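Local coordinates for protein citrate synthase (PDB 6ABX) that probably catalyses the condensation of oxaloacetate with acetyl-CoA and water to give citrate and CoA in the tricarboxylic acid cycle, at residues V82-K87 with L129-R134; P91-L95 with D322-T326; F152-R157 with A316-D320. One frame throughout, in Å; residues are numbered along the deposited sequence.

Interaction 1 (V82-K87 with L129-R134); sequences VKRTAK and LIQRTR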
# COMPACT_ATOMS: atom_id res chain seq x y z
N VAL A 82 -17.83 9.89 -3.20
CA VAL A 82 -17.63 9.78 -4.63
C VAL A 82 -18.32 10.93 -5.37
O VAL A 82 -17.78 11.47 -6.31
CB VAL A 82 -18.13 8.42 -5.14
CG1 VAL A 82 -18.06 8.35 -6.65
CG2 VAL A 82 -17.33 7.30 -4.51
N LYS A 83 -19.56 11.25 -5.03
CA LYS A 83 -20.25 12.35 -5.70
C LYS A 83 -19.47 13.67 -5.59
O LYS A 83 -19.46 14.51 -6.52
CB LYS A 83 -21.67 12.46 -5.13
CG LYS A 83 -22.58 11.33 -5.55
CD LYS A 83 -23.97 11.45 -4.85
CE LYS A 83 -24.55 10.12 -4.45
NZ LYS A 83 -25.91 10.28 -3.85
N ARG A 84 -18.90 13.90 -4.41
CA ARG A 84 -18.21 15.10 -4.07
C ARG A 84 -16.96 15.22 -4.95
O ARG A 84 -16.56 16.34 -5.36
CB ARG A 84 -17.81 15.11 -2.59
CG ARG A 84 -16.94 16.29 -2.22
CD ARG A 84 -16.91 16.64 -0.76
NE ARG A 84 -16.36 15.60 0.08
CZ ARG A 84 -15.11 15.55 0.52
NH1 ARG A 84 -14.17 16.32 -0.01
NH2 ARG A 84 -14.82 14.70 1.49
N THR A 85 -16.32 14.08 -5.24
CA THR A 85 -14.93 14.10 -5.79
C THR A 85 -14.82 13.59 -7.23
O THR A 85 -13.73 13.75 -7.84
CB THR A 85 -13.98 13.29 -4.90
OG1 THR A 85 -14.41 11.92 -4.85
CG2 THR A 85 -13.90 13.85 -3.51
N ALA A 86 -15.90 13.04 -7.79
CA ALA A 86 -15.82 12.38 -9.10
C ALA A 86 -15.28 13.30 -10.19
O ALA A 86 -14.58 12.85 -11.09
CB ALA A 86 -17.19 11.90 -9.49
N LYS A 87 -15.73 14.55 -10.19
CA LYS A 87 -15.36 15.44 -11.31
C LYS A 87 -13.96 16.04 -11.15
O LYS A 87 -13.43 16.51 -12.16
CB LYS A 87 -16.33 16.62 -11.42
CG LYS A 87 -17.69 16.24 -11.95
CD LYS A 87 -18.45 17.46 -12.46
CE LYS A 87 -19.74 17.13 -13.19
NZ LYS A 87 -20.69 16.50 -12.24
N LEU A 129 -20.54 5.02 -10.21
CA LEU A 129 -20.95 6.31 -9.64
C LEU A 129 -19.98 7.43 -10.02
O LEU A 129 -20.43 8.51 -10.39
CB LEU A 129 -21.10 6.16 -8.14
CG LEU A 129 -21.52 7.42 -7.39
CD1 LEU A 129 -22.82 7.98 -7.95
CD2 LEU A 129 -21.66 7.05 -5.93
N ILE A 130 -18.67 7.14 -10.10
CA ILE A 130 -17.76 8.13 -10.64
C ILE A 130 -18.21 8.51 -12.06
O ILE A 130 -18.30 9.70 -12.37
CB ILE A 130 -16.28 7.68 -10.63
CG1 ILE A 130 -15.75 7.45 -9.23
CG2 ILE A 130 -15.42 8.68 -11.43
CD1 ILE A 130 -14.40 6.76 -9.17
N GLN A 131 -18.40 7.51 -12.93
CA GLN A 131 -18.70 7.77 -14.32
C GLN A 131 -20.02 8.53 -14.48
O GLN A 131 -20.06 9.46 -15.28
CB GLN A 131 -18.78 6.47 -15.11
CG GLN A 131 -19.15 6.70 -16.55
CD GLN A 131 -17.97 7.26 -17.26
OE1 GLN A 131 -17.04 6.52 -17.67
NE2 GLN A 131 -17.96 8.59 -17.33
N ARG A 132 -21.07 8.09 -13.80
CA ARG A 132 -22.41 8.70 -13.90
C ARG A 132 -22.29 10.16 -13.44
O ARG A 132 -22.76 11.05 -14.15
CB ARG A 132 -23.41 7.99 -12.98
CG ARG A 132 -23.73 6.56 -13.37
CD ARG A 132 -24.60 6.41 -14.60
NE ARG A 132 -26.00 6.78 -14.45
CZ ARG A 132 -26.90 6.78 -15.44
NH1 ARG A 132 -26.62 6.29 -16.64
NH2 ARG A 132 -28.13 7.19 -15.18
N THR A 133 -21.57 10.38 -12.34
CA THR A 133 -21.47 11.75 -11.75
C THR A 133 -20.78 12.69 -12.75
O THR A 133 -21.20 13.84 -12.95
CB THR A 133 -20.77 11.71 -10.38
OG1 THR A 133 -21.52 10.90 -9.48
CG2 THR A 133 -20.60 13.09 -9.82
N ARG A 134 -19.72 12.21 -13.40
CA ARG A 134 -18.98 13.03 -14.33
C ARG A 134 -19.88 13.49 -15.48
O ARG A 134 -19.66 14.57 -16.05
CB ARG A 134 -17.77 12.30 -14.89
CG ARG A 134 -16.65 12.23 -13.87
CD ARG A 134 -15.62 11.39 -14.51
NE ARG A 134 -14.36 11.44 -13.89
CZ ARG A 134 -13.29 10.95 -14.50
NH1 ARG A 134 -13.43 10.22 -15.61
NH2 ARG A 134 -12.10 11.17 -13.99

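Interaction 2 (P91-L95 with D322-T326); sequences PMDIL and DLFPT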
# COMPACT_ATOMS: atom_id res chain seq x y z
N PRO A 91 -9.25 9.25 -10.52
CA PRO A 91 -10.15 8.18 -10.14
C PRO A 91 -9.48 7.09 -9.30
O PRO A 91 -10.13 6.47 -8.48
CB PRO A 91 -10.63 7.58 -11.46
CG PRO A 91 -10.15 8.49 -12.55
CD PRO A 91 -9.21 9.51 -11.95
N MET A 92 -8.18 6.88 -9.52
CA MET A 92 -7.43 5.93 -8.67
C MET A 92 -7.29 6.47 -7.23
O MET A 92 -7.39 5.70 -6.28
CB MET A 92 -6.08 5.60 -9.32
CG MET A 92 -6.20 4.60 -10.46
SD MET A 92 -6.85 2.95 -10.02
CE MET A 92 -5.31 2.16 -9.54
N ASP A 93 -7.18 7.78 -7.05
CA ASP A 93 -7.20 8.38 -5.74
C ASP A 93 -8.56 8.18 -5.08
O ASP A 93 -8.63 7.94 -3.90
CB ASP A 93 -6.88 9.88 -5.75
CG ASP A 93 -5.44 10.19 -6.20
OD1 ASP A 93 -4.66 9.23 -6.38
OD2 ASP A 93 -5.12 11.40 -6.42
N ILE A 94 -9.65 8.29 -5.86
CA ILE A 94 -10.96 8.09 -5.32
C ILE A 94 -11.09 6.63 -4.88
O ILE A 94 -11.55 6.35 -3.82
CB ILE A 94 -12.04 8.48 -6.34
CG1 ILE A 94 -11.99 9.97 -6.65
CG2 ILE A 94 -13.41 8.08 -5.81
CD1 ILE A 94 -12.91 10.39 -7.79
N LEU A 95 -10.66 5.70 -5.73
CA LEU A 95 -10.79 4.29 -5.40
C LEU A 95 -9.91 3.94 -4.19
O LEU A 95 -10.37 3.21 -3.30
CB LEU A 95 -10.37 3.45 -6.61
CG LEU A 95 -10.62 1.95 -6.42
CD1 LEU A 95 -12.11 1.69 -6.32
CD2 LEU A 95 -9.97 1.12 -7.53
N ASP A 322 -9.99 7.54 -18.55
CA ASP A 322 -9.16 7.63 -17.41
C ASP A 322 -9.73 6.77 -16.26
O ASP A 322 -9.10 6.70 -15.22
CB ASP A 322 -8.91 9.06 -16.99
CG ASP A 322 -10.14 9.66 -16.38
OD1 ASP A 322 -11.21 9.11 -16.65
OD2 ASP A 322 -10.00 10.69 -15.67
N LEU A 323 -10.90 6.15 -16.45
CA LEU A 323 -11.37 5.13 -15.46
C LEU A 323 -10.69 3.79 -15.70
O LEU A 323 -10.87 2.84 -14.85
CB LEU A 323 -12.89 5.02 -15.55
CG LEU A 323 -13.63 6.24 -15.05
CD1 LEU A 323 -15.11 5.99 -15.01
CD2 LEU A 323 -13.15 6.63 -13.66
N PHE A 324 -9.96 3.60 -16.81
CA PHE A 324 -9.49 2.24 -17.13
C PHE A 324 -8.65 1.63 -16.00
O PHE A 324 -8.83 0.44 -15.69
CB PHE A 324 -8.68 2.14 -18.44
CG PHE A 324 -8.12 0.74 -18.60
CD1 PHE A 324 -8.97 -0.37 -18.58
CD2 PHE A 324 -6.75 0.50 -18.59
CE1 PHE A 324 -8.46 -1.66 -18.63
CE2 PHE A 324 -6.26 -0.79 -18.66
CZ PHE A 324 -7.11 -1.87 -18.67
N PRO A 325 -7.73 2.35 -15.31
CA PRO A 325 -6.97 1.75 -14.22
C PRO A 325 -7.86 1.25 -13.08
O PRO A 325 -7.55 0.21 -12.43
CB PRO A 325 -6.06 2.87 -13.69
CG PRO A 325 -5.98 3.87 -14.86
CD PRO A 325 -7.21 3.69 -15.71
N THR A 326 -9.00 1.92 -12.88
CA THR A 326 -9.92 1.46 -11.81
C THR A 326 -10.54 0.12 -12.22
O THR A 326 -10.84 -0.75 -11.33
CB THR A 326 -10.96 2.49 -11.36
OG1 THR A 326 -11.93 2.73 -12.38
CG2 THR A 326 -10.34 3.79 -10.91

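Interaction 3 (F152-R157 with A316-D320); sequences FLYMIR and AMGFD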
# COMPACT_ATOMS: atom_id res chain seq x y z
N PHE A 152 -22.57 -4.37 -14.17
CA PHE A 152 -21.59 -3.31 -14.30
C PHE A 152 -22.00 -2.38 -15.47
O PHE A 152 -22.03 -1.15 -15.33
CB PHE A 152 -20.20 -3.92 -14.54
CG PHE A 152 -19.02 -3.04 -14.19
CD1 PHE A 152 -19.14 -1.68 -13.97
CD2 PHE A 152 -17.76 -3.60 -14.08
CE1 PHE A 152 -18.05 -0.90 -13.63
CE2 PHE A 152 -16.66 -2.80 -13.78
CZ PHE A 152 -16.82 -1.48 -13.50
N LEU A 153 -22.40 -2.98 -16.58
CA LEU A 153 -22.84 -2.18 -17.74
C LEU A 153 -24.17 -1.48 -17.46
O LEU A 153 -24.36 -0.33 -17.83
CB LEU A 153 -22.94 -3.06 -18.98
CG LEU A 153 -21.60 -3.57 -19.53
CD1 LEU A 153 -21.83 -4.51 -20.68
CD2 LEU A 153 -20.71 -2.42 -19.93
N TYR A 154 -25.05 -2.13 -16.72
CA TYR A 154 -26.34 -1.54 -16.31
C TYR A 154 -26.11 -0.28 -15.46
O TYR A 154 -26.72 0.75 -15.67
CB TYR A 154 -27.16 -2.58 -15.54
CG TYR A 154 -28.32 -2.01 -14.77
CD1 TYR A 154 -29.42 -1.50 -15.45
CD2 TYR A 154 -28.28 -1.88 -13.40
CE1 TYR A 154 -30.45 -0.90 -14.75
CE2 TYR A 154 -29.33 -1.31 -12.68
CZ TYR A 154 -30.43 -0.84 -13.37
OH TYR A 154 -31.47 -0.24 -12.69
N MET A 155 -25.14 -0.32 -14.56
CA MET A 155 -24.89 0.79 -13.67
C MET A 155 -24.28 1.98 -14.43
O MET A 155 -24.35 3.10 -13.95
CB MET A 155 -24.00 0.40 -12.50
CG MET A 155 -24.70 -0.55 -11.50
SD MET A 155 -23.73 -0.82 -10.01
CE MET A 155 -22.23 -1.45 -10.77
N ILE A 156 -23.55 1.73 -15.53
CA ILE A 156 -23.01 2.83 -16.37
C ILE A 156 -24.09 3.41 -17.28
O ILE A 156 -24.12 4.65 -17.51
CB ILE A 156 -21.83 2.26 -17.21
CG1 ILE A 156 -20.71 1.74 -16.34
CG2 ILE A 156 -21.32 3.30 -18.19
CD1 ILE A 156 -19.96 2.86 -15.72
N ARG A 157 -24.85 2.53 -17.94
CA ARG A 157 -25.76 2.95 -19.01
C ARG A 157 -27.13 3.31 -18.46
O ARG A 157 -27.85 4.11 -19.07
CB ARG A 157 -25.87 1.83 -20.06
CG ARG A 157 -24.65 1.78 -20.98
CD ARG A 157 -23.90 0.50 -20.91
NE ARG A 157 -23.07 0.24 -22.09
CZ ARG A 157 -23.20 -0.82 -22.82
NH1 ARG A 157 -24.33 -1.50 -22.80
NH2 ARG A 157 -22.16 -1.22 -23.52
N ALA A 316 -15.11 1.27 -25.77
CA ALA A 316 -16.16 0.82 -26.66
C ALA A 316 -17.43 0.49 -25.85
O ALA A 316 -18.54 0.64 -26.32
CB ALA A 316 -15.71 -0.37 -27.47
N MET A 317 -17.25 0.08 -24.61
CA MET A 317 -18.38 -0.27 -23.82
C MET A 317 -18.95 0.88 -22.99
O MET A 317 -20.00 0.68 -22.37
CB MET A 317 -17.99 -1.46 -22.98
CG MET A 317 -18.01 -2.61 -23.95
SD MET A 317 -17.89 -4.16 -23.17
CE MET A 317 -16.47 -3.79 -22.14
N GLY A 318 -18.35 2.07 -23.06
CA GLY A 318 -18.90 3.27 -22.50
C GLY A 318 -18.18 3.82 -21.31
O GLY A 318 -18.72 4.74 -20.64
N PHE A 319 -16.97 3.31 -20.97
CA PHE A 319 -16.20 3.91 -19.90
C PHE A 319 -15.26 5.01 -20.41
O PHE A 319 -14.62 4.79 -21.43
CB PHE A 319 -15.36 2.81 -19.25
CG PHE A 319 -16.16 1.73 -18.58
CD1 PHE A 319 -16.60 1.92 -17.28
CD2 PHE A 319 -16.46 0.54 -19.21
CE1 PHE A 319 -17.31 0.94 -16.64
CE2 PHE A 319 -17.15 -0.47 -18.55
CZ PHE A 319 -17.58 -0.25 -17.27
N ASP A 320 -15.12 6.13 -19.68
CA ASP A 320 -14.12 7.17 -19.93
C ASP A 320 -12.76 6.50 -19.82
O ASP A 320 -12.51 5.70 -18.91
CB ASP A 320 -14.13 8.37 -18.96
CG ASP A 320 -15.29 9.33 -19.09
OD1 ASP A 320 -15.93 9.31 -20.17
OD2 ASP A 320 -15.59 10.06 -18.08

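Interaction 1 (V82-K87 with L129-R134)
Arg134 NE donates to Ala86 O at 3.1 Å through a nearly straight bond, 166° at the hydrogen, with the acceptor at the edge of the guanidinium and in its plane. NH1 of the same group continues to salt bridges with Asp322 and Asp320. A leucine in place of Arg134 would probably leave Ala86 O without its donor and both carboxylates without this cationic mate. The second link is made by Lys87 NZ, which meets Thr133 O at 2.8 Å from above the carbonyl plane and also serves Asn136 OD1; a turn at the end of the lysine chain (chi4 65°) turns the ammonium onto the Thr133 carbonyl. The ends of two helices are tied here within the mainly helical citrate synthase fold, where residues following helix 76-85 meet the last turns of helix 112-134. The Thr133 hydroxyl is satisfied within its own helix: Thr133 OG1 reaches Leu129 O at 2.8 Å, on the face of that carbonyl opposite to Thr133 N. This leaves the methyl, Thr133 CG2, to press on Ala86 CB at 3.6 Å. Deeper in, Val82 CG1 lodges against Leu129 CG and lies 3.6 Å from Ile130 CG1, while Thr98 of helix 91-105 also touches Val82.

Interaction 2 (P91-L95 with D322-T326)
Leu323 O is gripped twice by Thr326, a residue whose methyl packs on Pro91 across the contact: the hydroxyl Thr326 OG1 binds this oxygen at 2.7 Å, and Thr326 N adds a weak backbone bond. The hydroxyl approaches in the carbonyl plane, on a lone pair. A chi1 of 69° sets OG1 of Thr326 between the backbone N and the carbonyl carbon and points Thr326 CG2 at helix 91-105, 3.6 Å from Pro91 O. Pro91 CB lies 3.5 Å from Leu323 CD2, tighter than ordinary carbon contact, where the leucine chain leads away at its root and returns with one methyl. On the same ring, Pro91 CG rests 3.4 Å from Asp322 O, and the Asp322 carboxylate borders the ring while its OD1 is engaged by Arg134. Met92 comes in on another flank, bent at both chi2 and chi3. Met92 CG meets Pro325 CB at 3.7 Å, and the sulfur, Met92 SD, reaches Pro325 C at 3.6 Å while touching the Thr326 methyl; Ile206 and Leu209 of helix 198-209 also pack on this methionine. Leu95 adds a looser touch, CD2 to Thr326 CB. The beginning of helix 91-105, with Pro91, packs its apolar flank on the 3-10 turn and the early part of helix 324-343, with Pro325, in the helical core of citrate synthase. Helix 324-343 then runs on to Arg332, which binds oxaloacetate, and the Pro325 side chain lies about 11 Å from the bound citrate.

Interaction 3 (F152-R157 with A316-D320)
Ile156 directs its CB toward the 316-320 segment and there splits into two branches. Ile156 CG2, the short one, lies 3.9 Å from Gly318 O. Ile156 CG1 lies 3.5 Å from Phe319 CE1, and the terminal CD1 of Ile156 meets that same CE1 at 3.4 Å, with Phe319 CD1 a little farther away; chi2 of -73° folds the ethyl branch round so that both of its carbons lie against one corner of the ring, CD1 coming in obliquely. The neighbouring side of Phe319 is turned to Phe152 in a T-shaped, edge-to-face pair: the Phe319 edge is directed at the Phe152 face, with centroids 5.2 Å apart and planes at 75°. The nearest point is Phe152 CE1 to Phe319 CE1, with Phe319 CZ standing over the rim of the Phe152 ring. Ile327 of helix 324-343 also touches Phe319. The segment carrying this ring follows helix 310-316, whose end is closed by a Schellman motif: Gly318 has positive phi, a conformation in which a CB would jam against the carbonyl oxygen of Met317. That oxygen is held from across the contact by Arg157. Arg157 NH2 donates to Met317 O at 3.1 Å, tilted from the carbonyl plane, and NE adds a weak bond to the same atom, which lies at the guanidinium edge. NH2 also forms a salt bridge with Asp165 of helix 163-174, so two acceptors help fix the rotation of the group. Leu153 CD2 sits over the rim of one face of the Arg157 guanidinium, and the same methyl stands 4.0 Å from Met317 O and close to Met317 CB. Leu169 packs on Leu153, Phe152 and Met317 together.

In the fold
The three contacts lie along and beside helix 112-134 and the connection from helix 310-316 to helix 324-343. Interactions 1 and 2 have centres 11 Å apart, and interaction 3 lies about 14 Å from each. Along the chain, interactions 1 and 2 alternate their segments, interaction 3 opens only after interaction 1 has closed, and 316-320 runs almost directly into 322-326. Helix 112-134 also links interactions 1 and 3: Gln131 OE1 probably accepts from Asp320 N, and Arg132 NH1 probably bonds to Ile156 O. Early helices are thereby joined to late ones, with the helix carrying oxaloacetate-binding Arg332 among them, while segments 82-87 and 91-95 also pack on Leu104 of the second subunit.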